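Local coordinates for putative short-chain dehydrogenase/reductase (Burkholderia xenovorans, PDB 5IZ4), which probably acts as an NAD(P)-dependent oxidoreductase of the short-chain dehydrogenase/reductase family, perhaps reducing 3-oxoacyl-[acyl-carrier-protein], and binds ADP in its Rossmann-fold nucleotide pocket, at residues A[185-188]-A[189-193]. Sequence-based numbering, arbitrary orientation.
Sequences LSLA and RNLAP
Four successive i to i+4 backbone hydrogen bonds, from Arg189 N to Leu185 O through to Ala192 N to Ala188 O, run through the last two turns of helix 171-191. This helix packs against the central parallel sheet of the Rossmann fold, and Ala192 leaves helical geometry just before a cis peptide bond to Pro193. Asn190 folds its side chain back along the helix: CG lies beside its own backbone N (chi1 -72°), which brings ND2 within 2.8 Å of Ser186 O. The bond is nearly straight, 165° at the hydrogen, and the oxygen lies close to the amide plane. Ser186 O also accepts Asn190 N at 2.9 Å, so one residue grips that carbonyl with two donors and the rotation of its amide is probably restrained. Ser186 OG, 3.5 Å from Asn190 ND2, is hydrogen-bonded to His110 of a second subunit.

Arg189 starts out extended and bends at chi3 (-68°), so that NH1 approaches Leu185 O obliquely, 3.9 Å away, beside Ser186 CA. Its polar end joins two neighbouring chains, with NH2 bonded to Asn165 O of the second subunit and NE to Leu268 O of a third. On the sheet-facing side Leu187 and Leu191, one turn apart, both meet Val197 of strand 195-202 and also touch helix 118-146. Their methyls approach loosely, Leu187 CD2 lying 4.4 Å from Leu191 CD1, and Leu191 CB lies 3.3 Å from Leu187 O, the acceptor of Leu191 N.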
# COMPACT_ATOMS: atom_id res chain seq x y z
N LEU A 185 1.39 7.09 11.58
CA LEU A 185 2.14 7.90 10.61
C LEU A 185 2.32 9.33 11.11
O LEU A 185 3.42 9.89 11.03
CB LEU A 185 1.42 7.91 9.27
CG LEU A 185 1.25 6.56 8.60
CD1 LEU A 185 0.55 6.76 7.27
CD2 LEU A 185 2.58 5.89 8.41
N SER A 186 1.25 9.95 11.62
CA SER A 186 1.38 11.31 12.11
C SER A 186 2.37 11.37 13.27
O SER A 186 3.24 12.25 13.32
CB SER A 186 0.01 11.85 12.55
OG SER A 186 0.18 13.13 13.14
N LEU A 187 2.24 10.44 14.22
CA LEU A 187 3.11 10.44 15.38
C LEU A 187 4.56 10.24 14.96
O LEU A 187 5.46 10.93 15.46
CB LEU A 187 2.68 9.36 16.36
CG LEU A 187 1.35 9.57 17.11
CD1 LEU A 187 1.01 8.32 17.90
CD2 LEU A 187 1.41 10.80 18.01
N ALA A 188 4.81 9.30 14.05
CA ALA A 188 6.17 9.09 13.56
C ALA A 188 6.73 10.36 12.94
O ALA A 188 7.88 10.74 13.20
CB ALA A 188 6.21 7.94 12.56
N ARG A 189 5.94 11.02 12.09
CA ARG A 189 6.43 12.22 11.41
C ARG A 189 6.74 13.32 12.41
O ARG A 189 7.75 14.03 12.29
CB ARG A 189 5.41 12.69 10.38
CG ARG A 189 5.87 13.90 9.57
CD ARG A 189 4.83 14.33 8.54
NE ARG A 189 4.67 13.35 7.47
CZ ARG A 189 3.63 12.53 7.36
NH1 ARG A 189 2.65 12.56 8.26
NH2 ARG A 189 3.58 11.67 6.35
N ASN A 190 5.88 13.49 13.41
CA ASN A 190 6.00 14.65 14.28
C ASN A 190 6.88 14.42 15.51
O ASN A 190 7.28 15.39 16.15
CB ASN A 190 4.61 15.11 14.70
CG ASN A 190 3.87 15.77 13.57
OD1 ASN A 190 4.04 16.97 13.32
ND2 ASN A 190 3.09 14.99 12.83
N LEU A 191 7.20 13.17 15.84
CA LEU A 191 8.09 12.91 16.96
C LEU A 191 9.51 12.57 16.52
O LEU A 191 10.40 12.47 17.36
CB LEU A 191 7.52 11.79 17.84
CG LEU A 191 6.18 12.13 18.52
CD1 LEU A 191 5.61 10.92 19.24
CD2 LEU A 191 6.34 13.29 19.51
N ALA A 192 9.73 12.39 15.22
CA ALA A 192 11.09 12.29 14.72
C ALA A 192 11.85 13.56 15.09
O ALA A 192 11.28 14.65 15.11
CB ALA A 192 11.09 12.12 13.20
N PRO A 193 13.16 13.45 15.35
CA PRO A 193 14.00 12.26 15.23
C PRO A 193 14.20 11.49 16.53
O PRO A 193 14.83 10.43 16.49
CB PRO A 193 15.33 12.84 14.75
CG PRO A 193 15.40 14.15 15.44
CD PRO A 193 13.98 14.68 15.48